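Local coordinates for uncharacterized protein BF1531 (Bacteroides fragilis, PDB 3SLR), which is of unknown function but probably hydrolyses ester bonds, this N-terminal piece pairing an FkbH-type SGNH-like domain with a magnesium-binding, phosphatase-type HAD domain, at residues S70-Q74 / F75-Y79; F258-F261 / Q262-V265; M296-K299 / L300-A304. One frame throughout, in Å; residues are numbered along the deposited sequence.

Interaction 1: residues S70-Q74 / F75-Y79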
ATOM      1  N   SER A  70     -14.842   5.301  28.597  1.00 31.80           N
ATOM      2  CA  SER A  70     -13.453   5.690  28.369  1.00 25.96           C
ATOM      3  C   SER A  70     -13.293   6.929  27.492  1.00 21.33           C
ATOM      4  O   SER A  70     -14.193   7.296  26.744  1.00 25.59           O
ATOM      5  CB  SER A  70     -12.692   4.525  27.728  1.00 27.10           C
ATOM      6  OG  SER A  70     -13.128   4.332  26.393  1.00 28.30           O
ATOM      7  N   ASP A  71     -12.117   7.549  27.568  1.00 23.68           N
ATOM      8  CA  ASP A  71     -11.775   8.677  26.711  1.00 20.45           C
ATOM      9  C   ASP A  71     -11.920   8.353  25.229  1.00 21.55           C
ATOM     10  O   ASP A  71     -12.230   9.229  24.431  1.00 21.34           O
ATOM     11  CB  ASP A  71     -10.340   9.140  26.972  1.00 22.19           C
ATOM     12  CG  ASP A  71     -10.171   9.802  28.325  1.00 32.59           C
ATOM     13  OD1 ASP A  71     -11.194  10.186  28.930  1.00 29.87           O
ATOM     14  OD2 ASP A  71      -9.015   9.947  28.776  1.00 33.54           O
ATOM     15  N   TYR A  72     -11.667   7.095  24.868  1.00 24.22           N
ATOM     16  CA  TYR A  72     -11.767   6.678  23.472  1.00 20.66           C
ATOM     17  C   TYR A  72     -13.173   6.905  22.918  1.00 22.29           C
ATOM     18  O   TYR A  72     -13.342   7.528  21.870  1.00 24.55           O
ATOM     19  CB  TYR A  72     -11.375   5.209  23.324  1.00 21.64           C
ATOM     20  CG  TYR A  72     -11.814   4.628  22.001  1.00 21.33           C
ATOM     21  CD1 TYR A  72     -11.142   4.941  20.826  1.00 22.17           C
ATOM     22  CD2 TYR A  72     -12.915   3.781  21.927  1.00 21.89           C
ATOM     23  CE1 TYR A  72     -11.550   4.415  19.603  1.00 20.27           C
ATOM     24  CE2 TYR A  72     -13.330   3.256  20.718  1.00 26.76           C
ATOM     25  CZ  TYR A  72     -12.642   3.571  19.566  1.00 22.45           C
ATOM     26  OH  TYR A  72     -13.060   3.041  18.377  1.00 23.44           O
ATOM     27  N   TYR A  73     -14.183   6.397  23.617  1.00 26.12           N
ATOM     28  CA  TYR A  73     -15.566   6.568  23.165  1.00 27.89           C
ATOM     29  C   TYR A  73     -16.022   8.017  23.220  1.00 26.87           C
ATOM     30  O   TYR A  73     -16.790   8.471  22.365  1.00 28.97           O
ATOM     31  CB  TYR A  73     -16.521   5.669  23.946  1.00 26.37           C
ATOM     32  CG  TYR A  73     -16.332   4.213  23.617  1.00 29.37           C
ATOM     33  CD1 TYR A  73     -16.776   3.692  22.407  1.00 30.68           C
ATOM     34  CD2 TYR A  73     -15.689   3.363  24.501  1.00 28.37           C
ATOM     35  CE1 TYR A  73     -16.588   2.356  22.092  1.00 29.48           C
ATOM     36  CE2 TYR A  73     -15.501   2.031  24.197  1.00 30.66           C
ATOM     37  CZ  TYR A  73     -15.951   1.533  22.990  1.00 28.06           C
ATOM     38  OH  TYR A  73     -15.761   0.198  22.693  1.00 32.86           O
ATOM     39  N   GLN A  74     -15.550   8.752  24.218  1.00 27.22           N
ATOM     40  CA  GLN A  74     -15.890  10.170  24.303  1.00 28.25           C
ATOM     41  C   GLN A  74     -15.332  10.957  23.114  1.00 28.16           C
ATOM     42  O   GLN A  74     -15.881  11.989  22.726  1.00 24.63           O
ATOM     43  CB  GLN A  74     -15.412  10.771  25.629  1.00 26.63           C
ATOM     44  CG  GLN A  74     -15.847   9.987  26.864  1.00 33.62           C
ATOM     45  CD  GLN A  74     -17.354   9.970  27.069  1.00 45.55           C
ATOM     46  OE1 GLN A  74     -18.115  10.467  26.238  1.00 50.96           O
ATOM     47  NE2 GLN A  74     -17.792   9.396  28.192  1.00 48.92           N
ATOM     48  N   PHE A  75     -14.247  10.458  22.524  1.00 25.37           N
ATOM     49  CA  PHE A  75     -13.603  11.128  21.393  1.00 24.40           C
ATOM     50  C   PHE A  75     -14.422  11.004  20.099  1.00 23.72           C
ATOM     51  O   PHE A  75     -14.322  11.852  19.221  1.00 22.26           O
ATOM     52  CB  PHE A  75     -12.181  10.570  21.180  1.00 20.60           C
ATOM     53  CG  PHE A  75     -11.444  11.192  20.022  1.00 23.96           C
ATOM     54  CD1 PHE A  75     -11.120  12.544  20.030  1.00 25.48           C
ATOM     55  CD2 PHE A  75     -11.056  10.419  18.927  1.00 22.90           C
ATOM     56  CE1 PHE A  75     -10.447  13.121  18.967  1.00 22.98           C
ATOM     57  CE2 PHE A  75     -10.373  10.992  17.856  1.00 20.82           C
ATOM     58  CZ  PHE A  75     -10.068  12.341  17.875  1.00 23.60           C
ATOM     59  N   GLU A  76     -15.218   9.941  19.996  1.00 21.76           N
ATOM     60  CA  GLU A  76     -16.056   9.679  18.820  1.00 25.70           C
ATOM     61  C   GLU A  76     -15.278   9.753  17.503  1.00 25.51           C
ATOM     62  O   GLU A  76     -15.550  10.596  16.648  1.00 22.31           O
ATOM     63  CB  GLU A  76     -17.257  10.630  18.788  1.00 26.96           C
ATOM     64  CG  GLU A  76     -18.213  10.438  19.961  1.00 32.18           C
ATOM     65  CD  GLU A  76     -19.349  11.457  19.972  1.00 42.50           C
ATOM     66  OE1 GLU A  76     -19.265  12.458  19.228  1.00 42.51           O
ATOM     67  OE2 GLU A  76     -20.322  11.255  20.729  1.00 49.23           O
ATOM     68  N   PRO A  77     -14.303   8.857  17.331  1.00 20.86           N
ATOM     69  CA  PRO A  77     -13.439   8.949  16.152  1.00 21.04           C
ATOM     70  C   PRO A  77     -14.147   8.569  14.855  1.00 20.75           C
ATOM     71  O   PRO A  77     -15.094   7.770  14.853  1.00 23.88           O
ATOM     72  CB  PRO A  77     -12.321   7.941  16.467  1.00 18.47           C
ATOM     73  CG  PRO A  77     -12.979   6.932  17.382  1.00 20.26           C
ATOM     74  CD  PRO A  77     -13.919   7.756  18.230  1.00 22.47           C
ATOM     75  N   ASP A  78     -13.681   9.154  13.758  1.00 18.43           N
ATOM     76  CA  ASP A  78     -14.078   8.737  12.418  1.00 18.46           C
ATOM     77  C   ASP A  78     -13.315   7.473  12.012  1.00 19.68           C
ATOM     78  O   ASP A  78     -13.856   6.610  11.318  1.00 20.17           O
ATOM     79  CB  ASP A  78     -13.790   9.851  11.422  1.00 19.12           C
ATOM     80  CG  ASP A  78     -14.601  11.097  11.693  1.00 25.07           C
ATOM     81  OD1 ASP A  78     -15.836  10.973  11.812  1.00 23.50           O
ATOM     82  OD2 ASP A  78     -14.003  12.188  11.794  1.00 22.63           O
ATOM     83  N   TYR A  79     -12.061   7.379  12.449  1.00 17.31           N
ATOM     84  CA  TYR A  79     -11.244   6.182  12.225  1.00 16.08           C
ATOM     85  C   TYR A  79     -10.580   5.767  13.518  1.00 16.25           C
ATOM     86  O   TYR A  79     -10.188   6.615  14.312  1.00 17.20           O
ATOM     87  CB  TYR A  79     -10.174   6.445  11.163  1.00 15.58           C
ATOM     88  CG  TYR A  79     -10.762   6.667   9.798  1.00 18.39           C
ATOM     89  CD1 TYR A  79     -11.179   7.924   9.399  1.00 19.81           C
ATOM     90  CD2 TYR A  79     -10.925   5.608   8.915  1.00 20.73           C
ATOM     91  CE1 TYR A  79     -11.739   8.128   8.143  1.00 19.80           C
ATOM     92  CE2 TYR A  79     -11.485   5.800   7.667  1.00 22.45           C
ATOM     93  CZ  TYR A  79     -11.887   7.060   7.287  1.00 19.32           C
ATOM     94  OH  TYR A  79     -12.443   7.251   6.038  1.00 20.41           O
TER
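Phe75 and Glu76 meet the preceding turn through backbone bonds at the end of a short helix. Phe75 N is shared between two carbonyls, Asp71 O at 3.0 Å and Tyr72 O at 3.1 Å, and both bonds are weak and bent, as expected of a shared N-H. Glu76 N takes Tyr73 O at 3.2 Å, 67° out of that carbonyl's plane, an i to i+3 bond where the helix ends. Glu76 then turns with a positive phi (51°), leaving the helix, and Pro77, which lacks an N-H, cannot continue the bonding.

The apolar contact joins Tyr72 to Pro77. Pro77 CG lies 3.6 Å from Tyr72 CE1, the two side chains crossing at about a right angle. Tyr72 CG stands anti to the backbone N (chi1 164°), which carries the ring along the helix end to the proline. Within the helix, Tyr72 CD2 sits 3.6 Å above the plane of the Tyr73 ring, over its centre. Polar ends go elsewhere: Tyr72 OH pairs with Thr80 OG1, and Tyr73 OH with Ile65 O.

Helix 71-75 belongs to the connection between strands 50-55 and 79-83 of the parallel sheet in the FkbH N-terminal domain. Tyr72 and Pro77 both pack on Ala26 of strand 22-29, while the Phe75 ring meets that of Trp54 on strand 50-55.

Interaction 2: residues F258-F261 / Q262-V265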
ATOM      1  N   PHE A 258       9.822  -7.664 -18.509  1.00 15.47           N
ATOM      2  CA  PHE A 258       8.717  -6.954 -19.139  1.00 14.78           C
ATOM      3  C   PHE A 258       7.461  -7.822 -19.141  1.00 14.83           C
ATOM      4  O   PHE A 258       6.356  -7.320 -18.955  1.00 15.81           O
ATOM      5  CB  PHE A 258       9.086  -6.469 -20.552  1.00 14.83           C
ATOM      6  CG  PHE A 258      10.044  -5.301 -20.557  1.00 16.38           C
ATOM      7  CD1 PHE A 258       9.604  -4.018 -20.222  1.00 15.69           C
ATOM      8  CD2 PHE A 258      11.368  -5.472 -20.919  1.00 15.48           C
ATOM      9  CE1 PHE A 258      10.487  -2.946 -20.219  1.00 16.27           C
ATOM     10  CE2 PHE A 258      12.253  -4.407 -20.915  1.00 14.59           C
ATOM     11  CZ  PHE A 258      11.807  -3.140 -20.568  1.00 15.66           C
ATOM     12  N   THR A 259       7.637  -9.130 -19.315  1.00 15.10           N
ATOM     13  CA  THR A 259       6.520 -10.072 -19.244  1.00 12.93           C
ATOM     14  C   THR A 259       5.853 -10.017 -17.866  1.00 14.75           C
ATOM     15  O   THR A 259       4.625  -9.934 -17.762  1.00 14.04           O
ATOM     16  CB  THR A 259       6.989 -11.529 -19.519  1.00 16.35           C
ATOM     17  OG1 THR A 259       7.247 -11.677 -20.913  1.00 19.20           O
ATOM     18  CG2 THR A 259       5.915 -12.536 -19.116  1.00 17.49           C
ATOM     19  N   GLU A 260       6.666 -10.082 -16.816  1.00 14.42           N
ATOM     20  CA  GLU A 260       6.137 -10.085 -15.451  1.00 14.81           C
ATOM     21  C   GLU A 260       5.508  -8.744 -15.073  1.00 14.59           C
ATOM     22  O   GLU A 260       4.532  -8.697 -14.331  1.00 15.80           O
ATOM     23  CB  GLU A 260       7.213 -10.533 -14.458  1.00 13.82           C
ATOM     24  CG  GLU A 260       7.674 -11.964 -14.758  1.00 16.68           C
ATOM     25  CD  GLU A 260       8.784 -12.470 -13.861  1.00 16.82           C
ATOM     26  OE1 GLU A 260       9.338 -11.685 -13.065  1.00 15.48           O
ATOM     27  OE2 GLU A 260       9.114 -13.673 -13.978  1.00 17.45           O
ATOM     28  N   PHE A 261       6.076  -7.657 -15.587  1.00 15.25           N
ATOM     29  CA  PHE A 261       5.486  -6.331 -15.426  1.00 16.35           C
ATOM     30  C   PHE A 261       4.139  -6.216 -16.145  1.00 15.87           C
ATOM     31  O   PHE A 261       3.184  -5.654 -15.596  1.00 17.06           O
ATOM     32  CB  PHE A 261       6.459  -5.242 -15.905  1.00 11.43           C
ATOM     33  CG  PHE A 261       5.877  -3.845 -15.863  1.00 14.76           C
ATOM     34  CD1 PHE A 261       5.338  -3.339 -14.689  1.00 16.96           C
ATOM     35  CD2 PHE A 261       5.893  -3.040 -16.985  1.00 18.39           C
ATOM     36  CE1 PHE A 261       4.811  -2.058 -14.646  1.00 19.09           C
ATOM     37  CE2 PHE A 261       5.358  -1.758 -16.954  1.00 21.03           C
ATOM     38  CZ  PHE A 261       4.820  -1.268 -15.780  1.00 20.21           C
ATOM     39  N   GLN A 262       4.053  -6.738 -17.367  1.00 14.34           N
ATOM     40  CA  GLN A 262       2.771  -6.743 -18.084  1.00 13.13           C
ATOM     41  C   GLN A 262       1.735  -7.582 -17.345  1.00 15.55           C
ATOM     42  O   GLN A 262       0.556  -7.266 -17.369  1.00 13.65           O
ATOM     43  CB  GLN A 262       2.924  -7.272 -19.509  1.00 16.29           C
ATOM     44  CG  GLN A 262       3.556  -6.291 -20.465  1.00 14.39           C
ATOM     45  CD  GLN A 262       3.462  -6.754 -21.904  1.00 17.81           C
ATOM     46  OE1 GLN A 262       2.510  -7.445 -22.291  1.00 16.59           O
ATOM     47  NE2 GLN A 262       4.438  -6.360 -22.707  1.00 14.07           N
ATOM     48  N   GLU A 263       2.178  -8.651 -16.681  1.00 15.02           N
ATOM     49  CA  GLU A 263       1.254  -9.480 -15.903  1.00 12.18           C
ATOM     50  C   GLU A 263       0.646  -8.714 -14.716  1.00 13.21           C
ATOM     51  O   GLU A 263      -0.500  -8.942 -14.341  1.00 13.50           O
ATOM     52  CB  GLU A 263       1.956 -10.761 -15.429  1.00 11.60           C
ATOM     53  CG  GLU A 263       2.258 -11.697 -16.585  1.00 15.37           C
ATOM     54  CD  GLU A 263       3.211 -12.826 -16.220  1.00 16.14           C
ATOM     55  OE1 GLU A 263       3.818 -12.784 -15.124  1.00 17.88           O
ATOM     56  OE2 GLU A 263       3.363 -13.750 -17.054  1.00 17.29           O
ATOM     57  N   TRP A 264       1.436  -7.828 -14.121  1.00 13.07           N
ATOM     58  CA  TRP A 264       0.955  -6.950 -13.061  1.00 14.45           C
ATOM     59  C   TRP A 264      -0.100  -5.991 -13.630  1.00 14.37           C
ATOM     60  O   TRP A 264      -1.147  -5.771 -13.024  1.00 14.04           O
ATOM     61  CB  TRP A 264       2.141  -6.173 -12.478  1.00 12.47           C
ATOM     62  CG  TRP A 264       1.821  -5.257 -11.317  1.00 14.69           C
ATOM     63  CD1 TRP A 264       1.600  -5.626 -10.019  1.00 14.44           C
ATOM     64  CD2 TRP A 264       1.723  -3.830 -11.351  1.00 15.26           C
ATOM     65  NE1 TRP A 264       1.357  -4.514  -9.248  1.00 15.63           N
ATOM     66  CE2 TRP A 264       1.426  -3.400 -10.039  1.00 14.74           C
ATOM     67  CE3 TRP A 264       1.848  -2.873 -12.365  1.00 14.95           C
ATOM     68  CZ2 TRP A 264       1.263  -2.056  -9.711  1.00 16.02           C
ATOM     69  CZ3 TRP A 264       1.683  -1.534 -12.035  1.00 16.95           C
ATOM     70  CH2 TRP A 264       1.390  -1.139 -10.719  1.00 17.05           C
ATOM     71  N   VAL A 265       0.176  -5.434 -14.802  1.00 13.68           N
ATOM     72  CA  VAL A 265      -0.771  -4.511 -15.435  1.00 14.74           C
ATOM     73  C   VAL A 265      -2.077  -5.246 -15.735  1.00 14.36           C
ATOM     74  O   VAL A 265      -3.174  -4.715 -15.523  1.00 17.48           O
ATOM     75  CB  VAL A 265      -0.179  -3.885 -16.694  1.00 12.27           C
ATOM     76  CG1 VAL A 265      -1.233  -3.024 -17.435  1.00 13.37           C
ATOM     77  CG2 VAL A 265       1.047  -3.044 -16.320  1.00 15.78           C
TER
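The Phe261 ring has Val265 CG2 over one face, 4.2 Å above the plane and offset toward the rim. Trp264 comes up obliquely: its CE3 is 3.8 Å from Phe261 CE1. Both aromatic side chains have CG anti to the backbone N (chi1 176° for Phe261, -177° for Trp264), so residues three apart lean over the same flank of the helix. There both pack on Leu364 and Leu367 of helix 363-368, while Val265 reaches Leu225 and Leu227 of strand 224-227.

All eight residues belong to helix 255-270, and four i to i+4 bonds run through the stretch. Gln262 N to Phe258 O is the shortest at 2.9 Å; Val265 N to Phe261 O measures 3.1 Å.

On another flank the Glu263 carboxylate lies alongside two residues of the previous turn. Its OE2 touches Thr259 CG2 at 3.5 Å, and its OE1 lies 3.6 Å from Glu260 CA. The Glu260 and Glu263 carboxylate planes are turned only 22° apart.

Gln262 carries its amide into the domain: NE2 gives a bond to Ile233 O, and OE1 accepts two, from the backbone of the 296-299 loop. Phe261, Val265 and Gln262 are thus buried in the HAD-type domain, whereas Trp264 and Glu263 are partly exposed and Glu260 is exposed. The two glutamates are probably both ionised, but with Glu260 OE2 and Glu263 OE1 5.5 Å apart any repulsion between them is probably modest.

Interaction 3: residues M296-K299 / L300-A304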
HETATM    1  N   MSE A 296       3.165 -10.969 -26.290  1.00 20.47           N
HETATM    2  CA  MSE A 296       2.523  -9.900 -25.532  1.00 19.05           C
HETATM    3  C   MSE A 296       1.520 -10.486 -24.533  1.00 21.32           C
HETATM    4  O   MSE A 296       0.705 -11.345 -24.879  1.00 20.30           O
HETATM    5  CB  MSE A 296       1.813  -8.914 -26.472  1.00 19.10           C
HETATM    6  CG  MSE A 296       2.755  -8.079 -27.331  1.00 20.07           C
HETATM    7 SE   MSE A 296       3.706  -6.711 -26.322  1.00 29.73          SE
HETATM    8  CE  MSE A 296       2.205  -5.509 -25.911  1.00 16.89           C
ATOM      9  N   VAL A 297       1.588 -10.028 -23.289  1.00 19.52           N
ATOM     10  CA  VAL A 297       0.573 -10.376 -22.299  1.00 20.79           C
ATOM     11  C   VAL A 297      -0.631  -9.458 -22.468  1.00 20.80           C
ATOM     12  O   VAL A 297      -1.775  -9.913 -22.540  1.00 22.01           O
ATOM     13  CB  VAL A 297       1.132 -10.288 -20.859  1.00 18.19           C
ATOM     14  CG1 VAL A 297       0.039 -10.556 -19.831  1.00 17.47           C
ATOM     15  CG2 VAL A 297       2.260 -11.291 -20.683  1.00 21.70           C
ATOM     16  N   LEU A 298      -0.366  -8.161 -22.543  1.00 18.78           N
ATOM     17  CA  LEU A 298      -1.413  -7.178 -22.819  1.00 19.17           C
ATOM     18  C   LEU A 298      -1.851  -7.254 -24.281  1.00 20.11           C
ATOM     19  O   LEU A 298      -1.014  -7.368 -25.175  1.00 21.48           O
ATOM     20  CB  LEU A 298      -0.907  -5.772 -22.488  1.00 17.92           C
ATOM     21  CG  LEU A 298      -0.534  -5.581 -21.014  1.00 18.31           C
ATOM     22  CD1 LEU A 298       0.010  -4.185 -20.748  1.00 20.82           C
ATOM     23  CD2 LEU A 298      -1.751  -5.859 -20.149  1.00 19.70           C
ATOM     24  N   LYS A 299      -3.160  -7.209 -24.515  1.00 21.15           N
ATOM     25  CA  LYS A 299      -3.712  -7.170 -25.871  1.00 20.16           C
ATOM     26  C   LYS A 299      -4.461  -5.850 -26.060  1.00 21.00           C
ATOM     27  O   LYS A 299      -4.715  -5.129 -25.093  1.00 20.55           O
ATOM     28  CB  LYS A 299      -4.673  -8.337 -26.087  1.00 20.89           C
ATOM     29  CG  LYS A 299      -4.090  -9.705 -25.764  1.00 21.18           C
ATOM     30  CD  LYS A 299      -2.860 -10.024 -26.590  1.00 22.33           C
ATOM     31  CE  LYS A 299      -2.340 -11.417 -26.235  1.00 23.84           C
ATOM     32  NZ  LYS A 299      -1.171 -11.836 -27.044  1.00 23.54           N
ATOM     33  N   LEU A 300      -4.818  -5.528 -27.299  1.00 22.98           N
ATOM     34  CA  LEU A 300      -5.521  -4.276 -27.550  1.00 22.39           C
ATOM     35  C   LEU A 300      -6.797  -4.154 -26.732  1.00 21.96           C
ATOM     36  O   LEU A 300      -7.157  -3.056 -26.332  1.00 22.35           O
ATOM     37  CB  LEU A 300      -5.826  -4.076 -29.036  1.00 20.90           C
ATOM     38  CG  LEU A 300      -4.625  -3.676 -29.893  1.00 23.84           C
ATOM     39  CD1 LEU A 300      -5.056  -3.284 -31.307  1.00 25.53           C
ATOM     40  CD2 LEU A 300      -3.876  -2.535 -29.235  1.00 23.77           C
ATOM     41  N   ASP A 301      -7.482  -5.263 -26.471  1.00 22.59           N
ATOM     42  CA  ASP A 301      -8.753  -5.174 -25.746  1.00 28.30           C
ATOM     43  C   ASP A 301      -8.569  -4.905 -24.255  1.00 26.83           C
ATOM     44  O   ASP A 301      -9.543  -4.750 -23.517  1.00 27.39           O
ATOM     45  CB  ASP A 301      -9.627  -6.410 -25.968  1.00 30.56           C
ATOM     46  CG  ASP A 301      -8.986  -7.685 -25.462  1.00 37.13           C
ATOM     47  OD1 ASP A 301      -8.080  -7.610 -24.601  1.00 36.17           O
ATOM     48  OD2 ASP A 301      -9.399  -8.773 -25.922  1.00 45.52           O
ATOM     49  N   ASP A 302      -7.319  -4.856 -23.811  1.00 26.25           N
ATOM     50  CA  ASP A 302      -7.028  -4.479 -22.430  1.00 23.48           C
ATOM     51  C   ASP A 302      -6.847  -2.969 -22.321  1.00 25.98           C
ATOM     52  O   ASP A 302      -6.808  -2.422 -21.224  1.00 23.48           O
ATOM     53  CB  ASP A 302      -5.766  -5.180 -21.930  1.00 23.54           C
ATOM     54  CG  ASP A 302      -5.944  -6.676 -21.796  1.00 27.51           C
ATOM     55  OD1 ASP A 302      -7.027  -7.114 -21.352  1.00 29.36           O
ATOM     56  OD2 ASP A 302      -5.000  -7.417 -22.148  1.00 24.27           O
ATOM     57  N   ILE A 303      -6.734  -2.299 -23.464  1.00 22.94           N
ATOM     58  CA  ILE A 303      -6.424  -0.876 -23.472  1.00 21.04           C
ATOM     59  C   ILE A 303      -7.665  -0.047 -23.814  1.00 21.43           C
ATOM     60  O   ILE A 303      -8.191  -0.124 -24.928  1.00 21.69           O
ATOM     61  CB  ILE A 303      -5.297  -0.557 -24.476  1.00 20.60           C
ATOM     62  CG1 ILE A 303      -4.090  -1.491 -24.281  1.00 20.91           C
ATOM     63  CG2 ILE A 303      -4.892   0.896 -24.365  1.00 18.59           C
ATOM     64  CD1 ILE A 303      -3.359  -1.294 -22.972  1.00 20.94           C
ATOM     65  N   ALA A 304      -8.126   0.751 -22.853  1.00 17.23           N
ATOM     66  CA  ALA A 304      -9.346   1.546 -23.028  1.00 21.13           C
ATOM     67  C   ALA A 304      -9.183   2.727 -23.986  1.00 19.91           C
ATOM     68  O   ALA A 304     -10.077   3.019 -24.777  1.00 20.05           O
ATOM     69  CB  ALA A 304      -9.851   2.037 -21.678  1.00 18.85           C
TER
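Asp302 N bonds to Lys299 O at 2.9 Å, closing a turn over Leu300 and Asp301. The donor stands 52° out of the carbonyl plane, and the bond is the i to i+3 kind of a 3-10 turn. Ile303 N repeats the step one residue on, to Leu300 O, and Ile303 CG1 also rests 3.8 Å from Lys299 O.

The Asp302 side chain folds back over the start of this turn. Its CG lies beside its own backbone N (chi1 -67°), which, with the rotation at chi2, brings OD2 to Lys299 N. That bond is 3.0 Å long and nearly straight, 173° at the hydrogen, and it meets OD2 on the anti side, somewhat out of the carboxylate plane. Main chain and carboxylate thus grip Lys299 at both its C=O and its N-H, a side-chain-to-backbone bond across the 3-10 turn. The turn stands in the loop joining helix 283-292 to strand 305-309, an outer strand of the four-stranded parallel sheet of the HAD-type domain.

Around the aspartate, OD2 also lies 3.7 Å from Leu298 CA, and Leu298 CD2 approaches it obliquely. The Lys299 chain bends at chi2 and runs back to place NZ 2.9 Å from Met296 O, a bond within the loop before the turn. Leu298 and Leu300 both pack on Phe290 of helix 283-292, and Ile303 lies against Ile275 and Val277 of strand 274-280.

Interactions 2 and 3 are neighbours in the HAD-type domain, their centres about 12 Å apart. Gln262 OE1 joins them, lying 2.9 Å from Val297 N and 3.0 Å from Leu298 N, both probable hydrogen bonds; Val265 CG1 packs 3.7 Å from Leu298 CD1. Helix 255-270 is thereby bonded to the loop that leads into the turn at 300-302. Neither contact touches the magnesium site of Asp228, Asp230 and Asp336: the side chain of Phe258 is about 9 Å from a bound magnesium ion, that of Ile303 about 13 Å. Interaction 1 belongs to the other domain, with its centre about 44 Å from that of interaction 2 and about 48 Å from that of interaction 3, and touches neither.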